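Local structure of DNA mismatch repair protein MutL (Aquifex aeolicus, 6LZI) at residues A[18-21]-A[22-26]; A[90-93]-A[94-97]; A[116-120]-A[121-125]; A[152-156]-A[157-161]. The protein binds ADP and magnesium in its ATPase domain of the Bergerat fold and, as a MutL endonuclease, takes part in DNA mismatch repair. All blocks are in the same frame, centred on the assembly; numbering follows the deposited sequence.

Overall arrangement
Contacts 1 and 2 both line the nucleotide pocket and touch each other, their centres about 11 Å apart: helix 16-29 holds magnesium through Asn26, while the start of helix 91-96 takes up the alpha phosphate through the backbone of Leu92. Between the two helices Leu23 CD2 meets Leu92 CD2 at 3.6 Å. Contact 3, the end of a hairpin, follows on from contact 2, again with centres about 11 Å apart, and a probable hydrogen bond of 3.1 Å joins Ser96 O to Gly121 N. Contact 4, at the start of helix 156-173, stands apart from the pocket; its centre is about 17 Å from that of contact 1, and their nearest atoms are about 6 Å apart.

Contact 1 of 4, residues A[18-21]-A[22-26]; sequences DVVK and ELVEN. With MG (magnesium ion), chain B; ADP (adenosine-5'-diphosphate), chain H.
Lys21 reaches two carboxylates of its own helix, Glu22 and Glu25, and these three side chains form a salt-bridge network. Lys21 CG stands anti to the backbone N (chi1 177°), and the chain then bends at chi2 and runs on extended, which carries NZ over the next turn. There NZ bonds to Glu22 OE1 at 2.9 Å, coming from above the carboxylate plane; a weak bond of 3.3 Å goes to Glu25 OE2. A lysine suits this place because its long chain can bridge both acids and so probably eases the repulsion between them. Glu22 also bends at chi2, and its other oxygen, OE2, accepts from a water that donates to Glu22 O as well. That water is a ligand of magnesium, at 2.2 Å.

The helix is the one that carries the metal-binding asparagine of the Bergerat ATP-binding fold. Asn26 OD1 binds magnesium at 2.0 Å, and ND2 of the same amide donates to ADP O2A at 2.7 Å, so one side chain grips both metal and phosphate. Glu25 serves the site in the second shell, its OE1 accepting from another magnesium-bound water at 2.7 Å.

On the buried side of the helix, branched aliphatic residues lie side by side one turn apart. Val19 CG1 meets Leu23 CD1 at 3.8 Å, and Val20 packs likewise against Val24; strand 46-51 lies against all four.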
loop_
_atom_site.group_PDB
_atom_site.type_symbol
_atom_site.label_atom_id
_atom_site.label_comp_id
_atom_site.label_asym_id
_atom_site.label_seq_id
_atom_site.Cartn_x
_atom_site.Cartn_y
_atom_site.Cartn_z
ATOM N N ASP A 18 -5.884 4.527 -6.252
ATOM C CA ASP A 18 -5.732 5.716 -5.413
ATOM C C ASP A 18 -6.485 5.531 -4.110
ATOM O O ASP A 18 -6.085 6.047 -3.060
ATOM C CB ASP A 18 -6.267 6.960 -6.104
ATOM C CG ASP A 18 -5.512 7.298 -7.361
ATOM O OD1 ASP A 18 -4.259 7.152 -7.384
ATOM O OD2 ASP A 18 -6.172 7.674 -8.365
ATOM N N VAL A 19 -7.649 4.878 -4.206
ATOM C CA VAL A 19 -8.410 4.517 -3.030
ATOM C C VAL A 19 -7.611 3.580 -2.120
ATOM O O VAL A 19 -7.549 3.782 -0.894
ATOM C CB VAL A 19 -9.730 3.880 -3.425
ATOM C CG1 VAL A 19 -10.453 3.461 -2.114
ATOM C CG2 VAL A 19 -10.559 4.852 -4.226
ATOM N N VAL A 20 -7.062 2.504 -2.686
ATOM C CA VAL A 20 -6.308 1.545 -1.884
ATOM C C VAL A 20 -5.171 2.257 -1.188
ATOM O O VAL A 20 -4.925 2.056 -0.013
ATOM C CB VAL A 20 -5.744 0.454 -2.790
ATOM C CG1 VAL A 20 -4.873 -0.548 -2.024
ATOM C CG2 VAL A 20 -6.895 -0.294 -3.443
ATOM N N LYS A 21 -4.557 3.206 -1.897
ATOM C CA LYS A 21 -3.401 3.886 -1.324
ATOM C C LYS A 21 -3.819 4.632 -0.060
ATOM O O LYS A 21 -3.164 4.547 1.020
ATOM C CB LYS A 21 -2.829 4.868 -2.362
ATOM C CG LYS A 21 -1.649 5.682 -1.838
ATOM C CD LYS A 21 -2.114 7.030 -1.291
ATOM C CE LYS A 21 -0.969 7.977 -1.127
ATOM N NZ LYS A 21 -1.476 9.183 -0.422
ATOM N N GLU A 22 -4.882 5.425 -0.193
ATOM C CA GLU A 22 -5.330 6.239 0.932
ATOM C C GLU A 22 -5.760 5.363 2.052
ATOM O O GLU A 22 -5.427 5.655 3.203
ATOM C CB GLU A 22 -6.447 7.181 0.563
ATOM C CG GLU A 22 -6.041 8.128 -0.549
ATOM C CD GLU A 22 -4.995 9.146 -0.106
ATOM O OE1 GLU A 22 -4.257 9.706 -0.963
ATOM O OE2 GLU A 22 -4.855 9.371 1.102
ATOM N N LEU A 23 -6.456 4.242 1.745
ATOM C CA LEU A 23 -6.885 3.415 2.881
ATOM C C LEU A 23 -5.696 2.746 3.579
ATOM O O LEU A 23 -5.636 2.719 4.807
ATOM C CB LEU A 23 -7.925 2.361 2.437
ATOM C CG LEU A 23 -9.149 3.129 1.912
ATOM C CD1 LEU A 23 -10.156 2.018 1.366
ATOM C CD2 LEU A 23 -9.847 4.085 2.817
ATOM N N VAL A 24 -4.746 2.179 2.818
ATOM C CA VAL A 24 -3.663 1.454 3.471
ATOM C C VAL A 24 -2.784 2.455 4.201
ATOM O O VAL A 24 -2.278 2.186 5.287
ATOM C CB VAL A 24 -2.879 0.682 2.392
ATOM C CG1 VAL A 24 -1.578 0.186 2.919
ATOM C CG2 VAL A 24 -3.776 -0.498 1.793
ATOM N N GLU A 25 -2.635 3.651 3.639
ATOM C CA GLU A 25 -1.904 4.679 4.388
ATOM C C GLU A 25 -2.554 4.925 5.746
ATOM O O GLU A 25 -1.836 5.022 6.760
ATOM C CB GLU A 25 -1.800 5.983 3.569
ATOM C CG GLU A 25 -1.150 7.142 4.333
ATOM C CD GLU A 25 -0.953 8.373 3.450
ATOM O OE1 GLU A 25 -1.481 9.499 3.738
ATOM O OE2 GLU A 25 -0.208 8.220 2.473
ATOM N N ASN A 26 -3.908 4.945 5.797
ATOM C CA ASN A 26 -4.620 5.205 7.036
ATOM C C ASN A 26 -4.429 4.046 7.999
ATOM O O ASN A 26 -4.232 4.254 9.210
ATOM C CB ASN A 26 -6.109 5.426 6.740
ATOM C CG ASN A 26 -6.365 6.807 6.194
ATOM O OD1 ASN A 26 -5.495 7.667 6.319
ATOM N ND2 ASN A 26 -7.508 7.055 5.633
HETATM MG MG MG B . -5.338 9.494 5.450
HETATM P PB ADP H . -5.805 12.030 7.130
HETATM O O1B ADP H . -5.405 10.595 7.196
HETATM O O2B ADP H . -5.906 12.674 8.538
HETATM O O3B ADP H . -4.886 12.836 6.239
HETATM P PA ADP H . -8.203 10.796 6.161
HETATM O O1A ADP H . -9.446 11.341 5.518
HETATM O O2A ADP H . -7.468 9.779 5.357
HETATM O O3A ADP H . -7.269 12.123 6.499
HETATM O "O5'" ADP H . -8.578 10.017 7.526
HETATM C "C5'" ADP H . -9.148 10.927 8.468
HETATM C "C4'" ADP H . -8.905 10.441 9.894
HETATM O "O4'" ADP H . -9.636 9.260 10.106
HETATM C "C3'" ADP H . -7.475 10.104 10.264
HETATM O "O3'" ADP H . -6.819 11.287 10.795
HETATM C "C2'" ADP H . -7.657 9.090 11.377
HETATM O "O2'" ADP H . -7.911 9.910 12.565
HETATM C "C1'" ADP H . -8.958 8.415 11.015
HETATM N N9 ADP H . -8.761 7.151 10.317
HETATM C C8 ADP H . -8.949 6.887 8.995
HETATM N N7 ADP H . -8.690 5.582 8.716
HETATM C C5 ADP H . -8.307 5.042 9.902
HETATM C C6 ADP H . -7.891 3.690 10.287
HETATM N N6 ADP H . -7.805 2.710 9.346
HETATM N N1 ADP H . -7.574 3.484 11.595
HETATM C C2 ADP H . -7.643 4.540 12.507
HETATM N N3 ADP H . -8.036 5.781 12.229
HETATM C C4 ADP H . -8.385 6.044 10.939
HETATM O O HOH W 1 -5.516 8.363 3.554
HETATM O O HOH W 2 -3.313 9.311 5.653
HETATM O O HOH W 3 -5.129 11.314 4.246
#

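Contact 2 of 4, residues A[90-93]-A[94-97]; sequences EALY and SISS. With ADP (adenosine-5'-diphosphate), chain H.
Leu92 O is met by two groups of Ser96, one turn further along the helix. The backbone N of Ser96 donates to it at 2.8 Å, and the hydroxyl OG lies 3.1 Å from the same oxygen. OG is also 3.0 Å from Tyr93 O, so its single proton has two carbonyls to choose from. A chi1 of 69° sets OG between the backbone N and the carbonyl carbon, folded back against the preceding turn; serine suits a buried spot where a short hydroxyl can find its acceptor within its own helix.

Earlier in the turn, Ser94 N donates to Glu90 O and Ile95 N to Ala91 O, the latter carbonyl also receiving a weak bond from Ser94 OG. In the Bergerat fold of this ATPase the N-terminal end of this short helix faces the ADP phosphates. Its first turn offers Leu92 N to ADP O1A at 2.8 Å, an almost straight bond with an N-H...acceptor angle of 173°, and the partial positive charge of a helix start would probably add to the hold on the phosphate. Ala91, small enough to let the diphosphate come close, brings CB within 3.3 Å of ADP O2A. Leu92 turns its CD1 to the adenine, 3.7 Å from ADP C8.

At the far end Ser97 N makes a weak bond to Tyr93 O, while Ser97 OG donates to Ser94 O at 3.1 Å from above the carbonyl plane.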
loop_
_atom_site.group_PDB
_atom_site.type_symbol
_atom_site.label_atom_id
_atom_site.label_comp_id
_atom_site.label_asym_id
_atom_site.label_seq_id
_atom_site.Cartn_x
_atom_site.Cartn_y
_atom_site.Cartn_z
ATOM N N GLU A 90 -10.688 15.988 3.117
ATOM C CA GLU A 90 -9.659 15.026 3.451
ATOM C C GLU A 90 -9.913 13.771 2.641
ATOM O O GLU A 90 -10.818 13.726 1.796
ATOM C CB GLU A 90 -9.631 14.737 4.939
ATOM C CG GLU A 90 -8.572 15.461 5.765
ATOM C CD GLU A 90 -8.680 15.123 7.267
ATOM O OE1 GLU A 90 -9.589 14.328 7.620
ATOM O OE2 GLU A 90 -7.867 15.632 8.084
ATOM N N ALA A 91 -9.130 12.726 2.908
ATOM C CA ALA A 91 -9.084 11.636 1.953
ATOM C C ALA A 91 -10.371 10.808 2.013
ATOM O O ALA A 91 -10.943 10.474 0.962
ATOM C CB ALA A 91 -7.827 10.780 2.183
ATOM N N LEU A 92 -10.874 10.472 3.234
ATOM C CA LEU A 92 -12.115 9.669 3.232
ATOM C C LEU A 92 -13.321 10.426 2.702
ATOM O O LEU A 92 -14.283 9.795 2.178
ATOM C CB LEU A 92 -12.423 9.151 4.632
ATOM C CG LEU A 92 -11.334 8.239 5.149
ATOM C CD1 LEU A 92 -11.573 7.907 6.641
ATOM C CD2 LEU A 92 -11.319 6.926 4.359
ATOM N N TYR A 93 -13.357 11.743 2.907
ATOM C CA TYR A 93 -14.444 12.530 2.346
ATOM C C TYR A 93 -14.444 12.410 0.843
ATOM O O TYR A 93 -15.493 12.232 0.197
ATOM C CB TYR A 93 -14.273 13.986 2.717
ATOM C CG TYR A 93 -15.228 14.884 2.004
ATOM C CD1 TYR A 93 -16.551 14.919 2.349
ATOM C CD2 TYR A 93 -14.790 15.705 0.977
ATOM C CE1 TYR A 93 -17.444 15.755 1.675
ATOM C CE2 TYR A 93 -15.667 16.562 0.310
ATOM C CZ TYR A 93 -16.981 16.572 0.662
ATOM O OH TYR A 93 -17.835 17.417 -0.016
ATOM N N SER A 94 -13.265 12.578 0.268
ATOM C CA SER A 94 -13.167 12.573 -1.166
ATOM C C SER A 94 -13.490 11.172 -1.698
ATOM O O SER A 94 -14.169 11.046 -2.728
ATOM C CB SER A 94 -11.781 13.143 -1.549
ATOM O OG SER A 94 -10.946 12.127 -2.021
ATOM N N ILE A 95 -13.150 10.099 -0.951
ATOM C CA ILE A 95 -13.513 8.733 -1.391
ATOM C C ILE A 95 -15.008 8.490 -1.234
ATOM O O ILE A 95 -15.649 7.915 -2.117
ATOM C CB ILE A 95 -12.714 7.677 -0.596
ATOM C CG1 ILE A 95 -11.213 7.764 -0.944
ATOM C CG2 ILE A 95 -13.232 6.203 -0.847
ATOM C CD1 ILE A 95 -10.328 6.929 -0.022
ATOM N N SER A 96 -15.585 8.929 -0.139
ATOM C CA SER A 96 -17.009 8.624 0.084
ATOM C C SER A 96 -17.915 9.417 -0.835
ATOM O O SER A 96 -19.063 9.018 -1.088
ATOM C CB SER A 96 -17.351 8.930 1.526
ATOM O OG SER A 96 -17.308 10.358 1.762
ATOM N N SER A 97 -17.409 10.511 -1.383
ATOM C CA SER A 97 -18.296 11.308 -2.210
ATOM C C SER A 97 -18.398 10.796 -3.647
ATOM O O SER A 97 -19.113 11.397 -4.483
ATOM C CB SER A 97 -17.821 12.754 -2.139
ATOM O OG SER A 97 -16.575 12.930 -2.734
HETATM P PB ADP H . -5.805 12.030 7.130
HETATM O O1B ADP H . -5.405 10.595 7.196
HETATM O O2B ADP H . -5.906 12.674 8.538
HETATM O O3B ADP H . -4.886 12.836 6.239
HETATM P PA ADP H . -8.203 10.796 6.161
HETATM O O1A ADP H . -9.446 11.341 5.518
HETATM O O2A ADP H . -7.468 9.779 5.357
HETATM O O3A ADP H . -7.269 12.123 6.499
HETATM O "O5'" ADP H . -8.578 10.017 7.526
HETATM C "C5'" ADP H . -9.148 10.927 8.468
HETATM C "C4'" ADP H . -8.905 10.441 9.894
HETATM O "O4'" ADP H . -9.636 9.260 10.106
HETATM C "C3'" ADP H . -7.475 10.104 10.264
HETATM O "O3'" ADP H . -6.819 11.287 10.795
HETATM C "C2'" ADP H . -7.657 9.090 11.377
HETATM O "O2'" ADP H . -7.911 9.910 12.565
HETATM C "C1'" ADP H . -8.958 8.415 11.015
HETATM N N9 ADP H . -8.761 7.151 10.317
HETATM C C8 ADP H . -8.949 6.887 8.995
HETATM N N7 ADP H . -8.690 5.582 8.716
HETATM C C5 ADP H . -8.307 5.042 9.902
HETATM C C6 ADP H . -7.891 3.690 10.287
HETATM N N6 ADP H . -7.805 2.710 9.346
HETATM N N1 ADP H . -7.574 3.484 11.595
HETATM C C2 ADP H . -7.643 4.540 12.507
HETATM N N3 ADP H . -8.036 5.781 12.229
HETATM C C4 ADP H . -8.385 6.044 10.939
#

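Contact 3 of 4, residues A[116-120]-A[121-125]; sequences IEVEA and GNILG
Glu119 O is gripped twice at the end of this hairpin: Asn122 N donates to it at 2.8 Å from above the carbonyl plane, and a water donates at 2.9 Å. The same water also donates to Glu119 OE1 and accepts from Asn122 ND2, tying both side chains to the turn. The chain reverses through a type I' turn from Glu119 to Asn122, closed by this backbone bond, and Gly121 fits because a side chain there would strike the carbonyl of Ala120.

Beyond the turn, Glu119 pairs with Asn122 and Val118 with Ile123; a beta bulge then shifts the register, so that Leu124 N donates to Glu117 O while Glu117 N is bonded to Gly125 O. On one face Val118 turns CG1 to the backbone of Gly121 (3.5 Å to its N) and CG2 to Ile123 CG1 (4.2 Å). A glycine in place of Val118 would probably leave Ile123 without this neighbour and open a gap beneath the turn. On the other face, Leu124 CD1 lies 4.1 Å from Glu117 CD, whose carboxylate is paired with Arg127.

Since the register rests on main-chain bonds, residue type probably matters most where the backbone angles call for glycine, at Gly121 and Gly125, and at Val118.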
loop_
_atom_site.group_PDB
_atom_site.type_symbol
_atom_site.label_atom_id
_atom_site.label_comp_id
_atom_site.label_asym_id
_atom_site.label_seq_id
_atom_site.Cartn_x
_atom_site.Cartn_y
_atom_site.Cartn_z
ATOM N N ILE A 116 -20.523 3.587 9.649
ATOM C CA ILE A 116 -21.185 4.712 8.990
ATOM C C ILE A 116 -21.292 4.380 7.516
ATOM O O ILE A 116 -20.411 3.736 6.930
ATOM C CB ILE A 116 -20.416 6.031 9.208
ATOM C CG1 ILE A 116 -21.157 7.202 8.571
ATOM C CG2 ILE A 116 -18.998 5.970 8.645
ATOM C CD1 ILE A 116 -20.943 8.533 9.280
ATOM N N GLU A 117 -22.408 4.739 6.922
ATOM C CA GLU A 117 -22.650 4.424 5.532
ATOM C C GLU A 117 -22.941 5.721 4.773
ATOM O O GLU A 117 -23.639 6.611 5.271
ATOM C CB GLU A 117 -23.805 3.415 5.356
ATOM C CG GLU A 117 -24.049 3.100 3.891
ATOM C CD GLU A 117 -25.096 2.003 3.671
ATOM O OE1 GLU A 117 -25.869 1.754 4.600
ATOM O OE2 GLU A 117 -25.138 1.397 2.582
ATOM N N VAL A 118 -22.316 5.862 3.611
ATOM C CA VAL A 118 -22.386 7.125 2.875
ATOM C C VAL A 118 -22.571 6.764 1.416
ATOM O O VAL A 118 -21.976 5.801 0.930
ATOM C CB VAL A 118 -21.120 7.991 3.075
ATOM C CG1 VAL A 118 -21.089 9.162 2.117
ATOM C CG2 VAL A 118 -21.013 8.464 4.530
ATOM N N GLU A 119 -23.350 7.560 0.698
ATOM C CA GLU A 119 -23.428 7.416 -0.737
ATOM C C GLU A 119 -23.150 8.771 -1.362
ATOM O O GLU A 119 -23.899 9.727 -1.127
ATOM C CB GLU A 119 -24.801 6.921 -1.158
ATOM C CG GLU A 119 -24.877 6.545 -2.600
ATOM C CD GLU A 119 -26.308 6.465 -3.070
ATOM O OE1 GLU A 119 -26.783 7.442 -3.700
ATOM O OE2 GLU A 119 -26.952 5.430 -2.783
ATOM N N ALA A 120 -22.099 8.838 -2.180
ATOM C CA ALA A 120 -21.771 10.066 -2.883
ATOM C C ALA A 120 -21.838 11.286 -1.967
ATOM O O ALA A 120 -22.393 12.338 -2.312
ATOM C CB ALA A 120 -22.681 10.212 -4.090
ATOM N N GLY A 121 -21.282 11.138 -0.771
ATOM C CA GLY A 121 -21.151 12.209 0.180
ATOM C C GLY A 121 -22.328 12.353 1.123
ATOM O O GLY A 121 -22.193 12.999 2.165
ATOM N N ASN A 122 -23.458 11.741 0.811
ATOM C CA ASN A 122 -24.657 11.860 1.642
ATOM C C ASN A 122 -24.733 10.724 2.662
ATOM O O ASN A 122 -24.858 9.552 2.287
ATOM C CB ASN A 122 -25.892 11.869 0.756
ATOM C CG ASN A 122 -25.816 12.950 -0.306
ATOM O OD1 ASN A 122 -25.444 14.101 -0.022
ATOM N ND2 ASN A 122 -26.141 12.584 -1.541
ATOM N N ILE A 123 -24.718 11.084 3.946
ATOM C CA ILE A 123 -24.745 10.093 5.018
ATOM C C ILE A 123 -26.101 9.404 5.014
ATOM O O ILE A 123 -27.142 10.066 4.953
ATOM C CB ILE A 123 -24.471 10.753 6.377
ATOM C CG1 ILE A 123 -23.153 11.543 6.355
ATOM C CG2 ILE A 123 -24.452 9.696 7.500
ATOM C CD1 ILE A 123 -22.983 12.494 7.555
ATOM N N LEU A 124 -26.089 8.073 5.070
ATOM C CA LEU A 124 -27.294 7.268 5.037
ATOM C C LEU A 124 -27.668 6.701 6.400
ATOM O O LEU A 124 -28.838 6.350 6.617
ATOM C CB LEU A 124 -27.147 6.114 4.055
ATOM C CG LEU A 124 -27.039 6.462 2.568
ATOM C CD1 LEU A 124 -27.101 5.122 1.843
ATOM C CD2 LEU A 124 -28.159 7.379 2.128
ATOM N N GLY A 125 -26.728 6.639 7.319
ATOM C CA GLY A 125 -27.006 6.145 8.653
ATOM C C GLY A 125 -25.739 5.615 9.281
ATOM O O GLY A 125 -24.704 5.485 8.639
HETATM O O HOH W 4 -26.700 9.639 -1.999
#

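Contact 4 of 4, residues A[152-156]-A[157-161]; sequences FLKKE and DTERR
Arg160 lays its guanidinium over Glu156, so that Glu156 CB sits above the centre of one face, 3.4 Å from the plane. Arg160 NH2 and Glu156 CB are 3.5 Å apart. This is contact with the aliphatic part of the glutamate, whose carboxylate plane stands 80° from the guanidinium.

Among the charged pairs, Arg160 NH1 donates to Asp157 OD1 at 3.0 Å, in the guanidinium plane and on the anti lone pair of the acid. Arginine suits the place because its flat head can offer a face to carbon and its edge N-H groups to acids; NE is paired with Glu184. A leucine in place of Arg160 would probably leave Asp157 and Glu184 without their positive mate and uncover the CB of Glu156.

The apolar contact is tight: Lys154 CE meets Thr158 CG2 at 3.4 Å, the two side chains crossing at about a right angle. Bends at chi2 (135°) and chi3 (49°) fold the lysine over the threonine methyl.

Backbone bonds start the helix, with Lys155 at the N-cap position: Glu159 N donates to Lys155 O at 3.1 Å and Arg160 N to Glu156 O at 2.8 Å.

Helix 156-173 begins here after the loop that follows helix 147-151. Glu159 ties it to helix 16-29, its OE1 accepting from Val17 N, while OE2 pairs with Lys162.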
loop_
_atom_site.group_PDB
_atom_site.type_symbol
_atom_site.label_atom_id
_atom_site.label_comp_id
_atom_site.label_asym_id
_atom_site.label_seq_id
_atom_site.Cartn_x
_atom_site.Cartn_y
_atom_site.Cartn_z
ATOM N N PHE A 152 -14.364 5.489 -18.442
ATOM C CA PHE A 152 -12.986 5.643 -18.888
ATOM C C PHE A 152 -11.990 4.931 -17.993
ATOM O O PHE A 152 -10.784 5.003 -18.260
ATOM C CB PHE A 152 -12.599 7.134 -18.998
ATOM C CG PHE A 152 -12.948 7.776 -20.316
ATOM C CD1 PHE A 152 -12.333 7.363 -21.495
ATOM C CD2 PHE A 152 -13.853 8.829 -20.384
ATOM C CE1 PHE A 152 -12.635 7.959 -22.701
ATOM C CE2 PHE A 152 -14.148 9.426 -21.584
ATOM C CZ PHE A 152 -13.540 8.994 -22.745
ATOM N N LEU A 153 -12.429 4.235 -16.937
ATOM C CA LEU A 153 -11.472 3.484 -16.156
ATOM C C LEU A 153 -10.868 2.385 -17.014
ATOM O O LEU A 153 -11.476 1.896 -17.973
ATOM C CB LEU A 153 -12.104 2.859 -14.911
ATOM C CG LEU A 153 -12.549 3.794 -13.783
ATOM C CD1 LEU A 153 -13.430 3.020 -12.789
ATOM C CD2 LEU A 153 -11.321 4.281 -13.062
ATOM N N LYS A 154 -9.667 1.963 -16.623
ATOM C CA LYS A 154 -8.965 0.993 -17.425
ATOM C C LYS A 154 -9.571 -0.386 -17.148
ATOM O O LYS A 154 -10.340 -0.568 -16.188
ATOM C CB LYS A 154 -7.455 1.080 -17.134
ATOM C CG LYS A 154 -6.787 2.227 -17.924
ATOM C CD LYS A 154 -5.830 3.070 -17.113
ATOM C CE LYS A 154 -4.834 2.231 -16.306
ATOM N NZ LYS A 154 -3.864 3.060 -15.489
ATOM N N LYS A 155 -9.305 -1.324 -18.071
ATOM C CA LYS A 155 -9.767 -2.697 -17.892
ATOM C C LYS A 155 -9.395 -3.215 -16.512
ATOM O O LYS A 155 -8.401 -2.790 -15.927
ATOM C CB LYS A 155 -9.160 -3.612 -18.943
ATOM C CG LYS A 155 -9.857 -3.553 -20.240
ATOM C CD LYS A 155 -9.041 -4.341 -21.252
ATOM C CE LYS A 155 -9.724 -4.478 -22.596
ATOM N NZ LYS A 155 -8.854 -5.301 -23.476
ATOM N N GLU A 156 -10.192 -4.174 -16.029
ATOM C CA GLU A 156 -9.999 -4.763 -14.708
ATOM C C GLU A 156 -8.579 -5.260 -14.512
ATOM O O GLU A 156 -7.970 -5.051 -13.454
ATOM C CB GLU A 156 -10.986 -5.914 -14.517
ATOM C CG GLU A 156 -12.417 -5.496 -14.197
ATOM C CD GLU A 156 -13.260 -5.164 -15.416
ATOM O OE1 GLU A 156 -13.684 -6.088 -16.158
ATOM O OE2 GLU A 156 -13.503 -3.968 -15.643
ATOM N N ASP A 157 -8.010 -5.919 -15.532
ATOM C CA ASP A 157 -6.716 -6.522 -15.275
ATOM C C ASP A 157 -5.613 -5.473 -15.125
ATOM O O ASP A 157 -4.655 -5.685 -14.374
ATOM C CB ASP A 157 -6.348 -7.545 -16.356
ATOM C CG ASP A 157 -5.567 -8.695 -15.762
ATOM O OD1 ASP A 157 -6.213 -9.500 -15.061
ATOM O OD2 ASP A 157 -4.320 -8.740 -15.919
ATOM N N THR A 158 -5.730 -4.341 -15.829
ATOM C CA THR A 158 -4.794 -3.248 -15.619
ATOM C C THR A 158 -4.959 -2.639 -14.218
ATOM O O THR A 158 -3.963 -2.349 -13.530
ATOM C CB THR A 158 -4.995 -2.190 -16.712
ATOM O OG1 THR A 158 -4.737 -2.771 -17.999
ATOM C CG2 THR A 158 -4.049 -1.050 -16.504
ATOM N N GLU A 159 -6.202 -2.450 -13.774
ATOM C CA GLU A 159 -6.391 -1.893 -12.437
ATOM C C GLU A 159 -5.883 -2.839 -11.396
ATOM O O GLU A 159 -5.347 -2.400 -10.379
ATOM C CB GLU A 159 -7.858 -1.611 -12.156
ATOM C CG GLU A 159 -8.288 -0.190 -12.403
ATOM C CD GLU A 159 -7.318 0.841 -11.800
ATOM O OE1 GLU A 159 -7.086 0.956 -10.545
ATOM O OE2 GLU A 159 -6.818 1.564 -12.645
ATOM N N ARG A 160 -6.035 -4.144 -11.649
ATOM C CA ARG A 160 -5.568 -5.147 -10.697
ATOM C C ARG A 160 -4.065 -5.049 -10.497
ATOM O O ARG A 160 -3.565 -5.011 -9.357
ATOM C CB ARG A 160 -5.902 -6.537 -11.209
ATOM C CG ARG A 160 -7.387 -6.941 -11.172
ATOM C CD ARG A 160 -7.694 -8.077 -12.204
ATOM N NE ARG A 160 -9.131 -8.365 -12.248
ATOM C CZ ARG A 160 -9.763 -8.974 -13.244
ATOM N NH1 ARG A 160 -9.096 -9.398 -14.317
ATOM N NH2 ARG A 160 -11.081 -9.148 -13.167
ATOM N N ARG A 161 -3.327 -4.934 -11.606
ATOM C CA ARG A 161 -1.878 -4.942 -11.495
ATOM C C ARG A 161 -1.382 -3.695 -10.770
ATOM O O ARG A 161 -0.413 -3.772 -9.994
ATOM C CB ARG A 161 -1.259 -5.110 -12.903
ATOM C CG ARG A 161 -1.440 -6.516 -13.554
ATOM C CD ARG A 161 -0.849 -6.588 -14.996
ATOM N NE ARG A 161 -0.260 -5.307 -15.416
ATOM C CZ ARG A 161 -0.798 -4.485 -16.316
ATOM N NH1 ARG A 161 -1.931 -4.812 -16.925
ATOM N NH2 ARG A 161 -0.198 -3.339 -16.619
HETATM O O HOH W 5 -6.420 -1.143 -20.000
#